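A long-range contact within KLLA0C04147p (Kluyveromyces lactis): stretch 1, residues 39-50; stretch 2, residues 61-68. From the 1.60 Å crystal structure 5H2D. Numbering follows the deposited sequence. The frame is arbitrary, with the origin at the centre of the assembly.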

ATOM      1  N   ASP A  39      26.330   6.303   1.219  1.00 47.02           N
ATOM      2  CA  ASP A  39      27.179   6.058   0.068  1.00 47.24           C
ATOM      3  C   ASP A  39      27.278   4.575  -0.233  1.00 43.83           C
ATOM      4  O   ASP A  39      28.378   4.058  -0.455  1.00 47.43           O
ATOM      5  CB  ASP A  39      28.576   6.636   0.301  1.00 53.94           C
ATOM      6  CG  ASP A  39      28.711   8.050  -0.216  1.00 54.65           C
ATOM      7  OD1 ASP A  39      29.346   8.232  -1.276  1.00 56.66           O
ATOM      8  OD2 ASP A  39      28.174   8.974   0.434  1.00 57.07           O
ATOM      9  N   ARG A  40      26.151   3.879  -0.236  1.00 40.48           N
ATOM     10  CA  ARG A  40      26.144   2.569  -0.854  1.00 33.70           C
ATOM     11  C   ARG A  40      26.636   2.737  -2.289  1.00 33.23           C
ATOM     12  O   ARG A  40      26.184   3.655  -2.985  1.00 35.28           O
ATOM     13  CB  ARG A  40      24.748   1.952  -0.836  1.00 30.69           C
ATOM     14  CG  ARG A  40      24.213   1.617   0.553  1.00 27.59           C
ATOM     15  CD  ARG A  40      22.729   1.277   0.460  1.00 25.26           C
ATOM     16  NE  ARG A  40      21.971   2.381  -0.136  1.00 27.02           N
ATOM     17  CZ  ARG A  40      20.813   2.245  -0.783  1.00 25.24           C
ATOM     18  NH1 ARG A  40      20.263   1.049  -0.931  1.00 23.88           N
ATOM     19  NH2 ARG A  40      20.205   3.309  -1.288  1.00 27.30           N
ATOM     20  N   PRO A  41      27.577   1.917  -2.748  1.00 36.00           N
ATOM     21  CA  PRO A  41      28.079   2.084  -4.115  1.00 33.44           C
ATOM     22  C   PRO A  41      26.976   1.856  -5.137  1.00 31.46           C
ATOM     23  O   PRO A  41      26.018   1.111  -4.906  1.00 30.27           O
ATOM     24  CB  PRO A  41      29.178   1.022  -4.224  1.00 34.62           C
ATOM     25  CG  PRO A  41      28.822   0.004  -3.190  1.00 36.64           C
ATOM     26  CD  PRO A  41      28.200   0.776  -2.060  1.00 31.21           C
ATOM     27  N   SER A  42      27.118   2.511  -6.285  1.00 29.92           N
ATOM     28  CA  SER A  42      26.134   2.387  -7.361  1.00 29.86           C
ATOM     29  C   SER A  42      26.525   1.224  -8.276  1.00 27.88           C
ATOM     30  O   SER A  42      26.916   1.399  -9.432  1.00 25.28           O
ATOM     31  CB  SER A  42      26.027   3.697  -8.128  1.00 31.93           C
ATOM     32  OG  SER A  42      27.322   4.146  -8.486  1.00 33.83           O
ATOM     33  N   VAL A  43      26.420   0.011  -7.721  1.00 27.07           N
ATOM     34  CA  VAL A  43      26.696  -1.195  -8.495  1.00 22.15           C
ATOM     35  C   VAL A  43      25.681  -1.331  -9.629  1.00 20.53           C
ATOM     36  O   VAL A  43      24.505  -0.980  -9.487  1.00 20.24           O
ATOM     37  CB  VAL A  43      26.667  -2.445  -7.596  1.00 27.51           C
ATOM     38  CG1 VAL A  43      27.117  -3.676  -8.386  1.00 26.41           C
ATOM     39  CG2 VAL A  43      27.529  -2.244  -6.352  1.00 29.90           C
ATOM     40  N   SER A  44      26.136  -1.849 -10.768  1.00 18.59           N
ATOM     41  CA  SER A  44      25.249  -2.016 -11.911  1.00 15.31           C
ATOM     42  C   SER A  44      24.236  -3.132 -11.646  1.00 15.38           C
ATOM     43  O   SER A  44      24.607  -4.230 -11.223  1.00 16.87           O
ATOM     44  CB  SER A  44      26.082  -2.312 -13.162  1.00 22.30           C
ATOM     45  OG  SER A  44      25.532  -3.336 -13.962  1.00 20.74           O
ATOM     46  N   LEU A  45      22.949  -2.848 -11.875  1.00 14.74           N
ATOM     47  CA  LEU A  45      21.920  -3.857 -11.618  1.00 11.21           C
ATOM     48  C   LEU A  45      22.095  -5.068 -12.526  1.00 14.69           C
ATOM     49  O   LEU A  45      21.954  -6.215 -12.082  1.00 13.99           O
ATOM     50  CB  LEU A  45      20.523  -3.249 -11.802  1.00 13.46           C
ATOM     51  CG  LEU A  45      19.348  -4.177 -11.457  1.00 13.58           C
ATOM     52  CD1 LEU A  45      19.525  -4.757 -10.062  1.00 12.83           C
ATOM     53  CD2 LEU A  45      18.009  -3.426 -11.555  1.00 14.18           C
ATOM     54  N   TRP A  46      22.390  -4.831 -13.803  1.00 14.71           N
ATOM     55  CA  TRP A  46      22.654  -5.945 -14.705  1.00 15.54           C
ATOM     56  C   TRP A  46      23.783  -6.832 -14.186  1.00 15.56           C
ATOM     57  O   TRP A  46      23.671  -8.063 -14.223  1.00 16.26           O
ATOM     58  CB  TRP A  46      22.968  -5.417 -16.104  1.00 15.60           C
ATOM     59  CG  TRP A  46      23.408  -6.518 -17.016  1.00 18.99           C
ATOM     60  CD1 TRP A  46      24.675  -6.740 -17.484  1.00 19.12           C
ATOM     61  CD2 TRP A  46      22.598  -7.579 -17.521  1.00 22.21           C
ATOM     62  NE1 TRP A  46      24.690  -7.863 -18.278  1.00 22.34           N
ATOM     63  CE2 TRP A  46      23.428  -8.396 -18.315  1.00 23.78           C
ATOM     64  CE3 TRP A  46      21.248  -7.912 -17.394  1.00 25.05           C
ATOM     65  CZ2 TRP A  46      22.953  -9.531 -18.969  1.00 26.83           C
ATOM     66  CZ3 TRP A  46      20.778  -9.036 -18.045  1.00 27.06           C
ATOM     67  CH2 TRP A  46      21.627  -9.827 -18.829  1.00 27.98           C
ATOM     68  N   SER A  47      24.880  -6.237 -13.691  1.00 14.17           N
ATOM     69  CA  SER A  47      26.001  -7.046 -13.215  1.00 15.65           C
ATOM     70  C   SER A  47      25.570  -8.006 -12.120  1.00 18.01           C
ATOM     71  O   SER A  47      26.149  -9.095 -11.981  1.00 19.41           O
ATOM     72  CB  SER A  47      27.150  -6.156 -12.719  1.00 19.91           C
ATOM     73  OG  SER A  47      26.948  -5.669 -11.398  1.00 19.46           O
ATOM     74  N   VAL A  48      24.546  -7.624 -11.352  1.00 15.97           N
ATOM     75  CA  VAL A  48      24.033  -8.449 -10.267  1.00 17.13           C
ATOM     76  C   VAL A  48      23.068  -9.494 -10.805  1.00 16.45           C
ATOM     77  O   VAL A  48      23.174 -10.687 -10.491  1.00 22.15           O
ATOM     78  CB  VAL A  48      23.352  -7.547  -9.215  1.00 15.52           C
ATOM     79  CG1 VAL A  48      22.636  -8.391  -8.166  1.00 17.79           C
ATOM     80  CG2 VAL A  48      24.360  -6.612  -8.562  1.00 18.43           C
ATOM     81  N   LEU A  49      22.125  -9.069 -11.644  1.00 15.43           N
ATOM     82  CA  LEU A  49      21.031  -9.942 -12.047  1.00 15.29           C
ATOM     83  C   LEU A  49      21.399 -10.904 -13.169  1.00 18.75           C
ATOM     84  O   LEU A  49      20.669 -11.874 -13.379  1.00 19.14           O
ATOM     85  CB  LEU A  49      19.815  -9.120 -12.479  1.00 15.65           C
ATOM     86  CG  LEU A  49      19.156  -8.215 -11.424  1.00 15.45           C
ATOM     87  CD1 LEU A  49      17.966  -7.490 -12.029  1.00 14.07           C
ATOM     88  CD2 LEU A  49      18.735  -9.025 -10.200  1.00 15.31           C
ATOM     89  N   LYS A  50      22.491 -10.661 -13.901  1.00 20.59           N
ATOM     90  CA  LYS A  50      22.797 -11.524 -15.041  1.00 23.31           C
ATOM     91  C   LYS A  50      23.014 -12.971 -14.618  1.00 23.67           C
ATOM     92  O   LYS A  50      22.840 -13.884 -15.434  1.00 27.12           O
ATOM     93  CB  LYS A  50      24.029 -11.013 -15.789  1.00 21.59           C
ATOM     94  CG  LYS A  50      25.343 -11.175 -15.048  1.00 25.13           C
ATOM     95  CD  LYS A  50      26.488 -10.520 -15.824  1.00 22.93           C
ATOM     96  CE  LYS A  50      27.776 -10.557 -15.025  1.00 28.09           C
ATOM     97  NZ  LYS A  50      28.860  -9.781 -15.673  1.00 36.18           N
TER
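Stretch 2, residues 61-68: TLPVSFNE

Two segments of a chain can pack closely without sharing a sheet or pairing two helices. Stretch 1 begins as a loop, largely extended but bent at S42, and turns into a short helix at L45. S44 occupies the N-cap position, where its OG accepts a hydrogen bond from S47 N at 3.0 Å, while S47 OG donates in return to S44 O at 2.8 Å. Stretch 2 approaches in an extended form through T61, L62 and P63, makes a brief 3-10 turn at V64 and S65, and enters a strand at N67. The turn is held by backbone bonds from F66 N to P63 O at 2.9 Å and from N67 N to V64 O at 3.0 Å.

The two run in broadly opposite directions. The CA atoms of R40 and S65 lie 5.4 Å apart, those of L45 and F66 7.9 Å, and those of V48 and L62 7.3 Å, so the loop of stretch 1 meets the turn of stretch 2 and the helix meets the residues around it. Together they bury 520 Å².

At the loop end the contact is mainly polar. R40 points its CA-to-CB bond toward stretch 2 and extends its guanidinium to the backbone there: NH1 donates to V64 O at 3.0 Å, and N67 O lies 2.9 Å from the same NH1, both oxygens near the guanidinium plane. The aliphatic part of the side chain contributes as well, with R40 CG 3.9 Å from V64 CG1. S65 returns a bond in the other direction, its OG donating to P41 O at a very short 2.4 Å. A side chain from each stretch thus binds a main-chain carbonyl of the other.

Farther along, the contact becomes mainly apolar, and F66 is its centre. Its CA-to-CB bond points sideways, but with chi1 in the m well the ring comes nearer to stretch 1. L45 CD1 lies over one face, 3.6 Å from the F66 ring centroid and only 6° off the normal, a CH-pi contact, while V43 O meets the ring edge, 3.2 Å from F66 CZ. V48 extends the apolar surface: its CG2 is 4.2 Å from F66 CE2, and its CG1 lies 3.7 Å from L62 CD2 and 3.8 Å from P63 CD. L49 CD2 adds a looser contact with L62 CD2 at 4.1 Å. The helix thereby packs against residues before and after the 3-10 turn.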

ATOM      1  N   THR A  61      19.797 -13.127  -3.812  1.00 31.00           N
ATOM      2  CA  THR A  61      20.646 -12.421  -2.866  1.00 32.22           C
ATOM      3  C   THR A  61      21.186 -11.174  -3.550  1.00 28.23           C
ATOM      4  O   THR A  61      21.757 -11.255  -4.645  1.00 28.60           O
ATOM      5  CB  THR A  61      21.790 -13.307  -2.375  1.00 34.08           C
ATOM      6  OG1 THR A  61      22.127 -14.263  -3.391  1.00 39.32           O
ATOM      7  CG2 THR A  61      21.379 -14.032  -1.105  1.00 35.63           C
ATOM      8  N   LEU A  62      20.987 -10.026  -2.917  1.00 27.55           N
ATOM      9  CA  LEU A  62      21.319  -8.761  -3.545  1.00 23.68           C
ATOM     10  C   LEU A  62      22.256  -7.968  -2.654  1.00 23.79           C
ATOM     11  O   LEU A  62      22.194  -8.071  -1.423  1.00 27.79           O
ATOM     12  CB  LEU A  62      20.052  -7.936  -3.824  1.00 20.18           C
ATOM     13  CG  LEU A  62      19.032  -8.641  -4.718  1.00 20.51           C
ATOM     14  CD1 LEU A  62      17.670  -7.986  -4.593  1.00 22.98           C
ATOM     15  CD2 LEU A  62      19.487  -8.628  -6.177  1.00 19.99           C
ATOM     16  N   PRO A  63      23.142  -7.175  -3.248  1.00 20.73           N
ATOM     17  CA  PRO A  63      23.937  -6.238  -2.453  1.00 21.68           C
ATOM     18  C   PRO A  63      23.039  -5.175  -1.844  1.00 21.91           C
ATOM     19  O   PRO A  63      21.915  -4.942  -2.292  1.00 18.63           O
ATOM     20  CB  PRO A  63      24.898  -5.633  -3.475  1.00 24.15           C
ATOM     21  CG  PRO A  63      24.125  -5.698  -4.763  1.00 21.34           C
ATOM     22  CD  PRO A  63      23.340  -6.985  -4.696  1.00 21.17           C
ATOM     23  N   VAL A  64      23.553  -4.525  -0.799  1.00 22.13           N
ATOM     24  CA  VAL A  64      22.738  -3.562  -0.069  1.00 20.05           C
ATOM     25  C   VAL A  64      22.327  -2.387  -0.946  1.00 18.85           C
ATOM     26  O   VAL A  64      21.314  -1.734  -0.674  1.00 17.47           O
ATOM     27  CB  VAL A  64      23.476  -3.082   1.197  1.00 24.74           C
ATOM     28  CG1 VAL A  64      24.662  -2.211   0.825  1.00 23.37           C
ATOM     29  CG2 VAL A  64      22.515  -2.335   2.105  1.00 24.94           C
ATOM     30  N   SER A  65      23.091  -2.094  -2.002  1.00 18.64           N
ATOM     31  CA  SER A  65      22.702  -1.063  -2.953  1.00 18.77           C
ATOM     32  C   SER A  65      21.324  -1.317  -3.556  1.00 16.73           C
ATOM     33  O   SER A  65      20.679  -0.375  -4.028  1.00 17.56           O
ATOM     34  CB  SER A  65      23.751  -0.968  -4.072  1.00 21.29           C
ATOM     35  OG  SER A  65      25.014  -0.614  -3.534  1.00 28.89           O
ATOM     36  N   PHE A  66      20.857  -2.564  -3.565  1.00 13.97           N
ATOM     37  CA  PHE A  66      19.545  -2.867  -4.132  1.00 14.90           C
ATOM     38  C   PHE A  66      18.579  -3.365  -3.064  1.00 13.66           C
ATOM     39  O   PHE A  66      17.604  -4.061  -3.379  1.00 13.86           O
ATOM     40  CB  PHE A  66      19.678  -3.854  -5.299  1.00 12.90           C
ATOM     41  CG  PHE A  66      20.365  -3.248  -6.481  1.00 14.79           C
ATOM     42  CD1 PHE A  66      19.772  -2.194  -7.166  1.00 16.19           C
ATOM     43  CD2 PHE A  66      21.626  -3.673  -6.866  1.00 17.55           C
ATOM     44  CE1 PHE A  66      20.408  -1.585  -8.231  1.00 16.92           C
ATOM     45  CE2 PHE A  66      22.264  -3.071  -7.937  1.00 16.33           C
ATOM     46  CZ  PHE A  66      21.654  -2.029  -8.615  1.00 15.91           C
ATOM     47  N   ASN A  67      18.831  -2.999  -1.812  1.00 12.95           N
ATOM     48  CA  ASN A  67      17.902  -3.206  -0.709  1.00 13.06           C
ATOM     49  C   ASN A  67      17.406  -1.855  -0.210  1.00 12.12           C
ATOM     50  O   ASN A  67      18.086  -0.834  -0.334  1.00 13.51           O
ATOM     51  CB  ASN A  67      18.563  -3.944   0.459  1.00 12.94           C
ATOM     52  CG  ASN A  67      18.898  -5.391   0.154  1.00 17.60           C
ATOM     53  OD1 ASN A  67      19.816  -5.947   0.749  1.00 23.96           O
ATOM     54  ND2 ASN A  67      18.148  -6.011  -0.736  1.00 18.01           N
ATOM     55  N   GLU A  68      16.212  -1.857   0.394  1.00 11.43           N
ATOM     56  CA  GLU A  68      15.658  -0.663   1.009  1.00 11.89           C
ATOM     57  C   GLU A  68      15.236  -0.990   2.439  1.00 11.26           C
ATOM     58  O   GLU A  68      14.636  -2.037   2.663  1.00 11.71           O
ATOM     59  CB  GLU A  68      14.437  -0.178   0.203  1.00 11.48           C
ATOM     60  CG  GLU A  68      13.823   1.104   0.700  1.00 13.38           C
ATOM     61  CD  GLU A  68      12.614   1.493  -0.132  1.00 11.63           C
ATOM     62  OE1 GLU A  68      11.470   1.213   0.283  1.00 12.78           O
ATOM     63  OE2 GLU A  68      12.811   2.081  -1.206  1.00 13.83           O
TER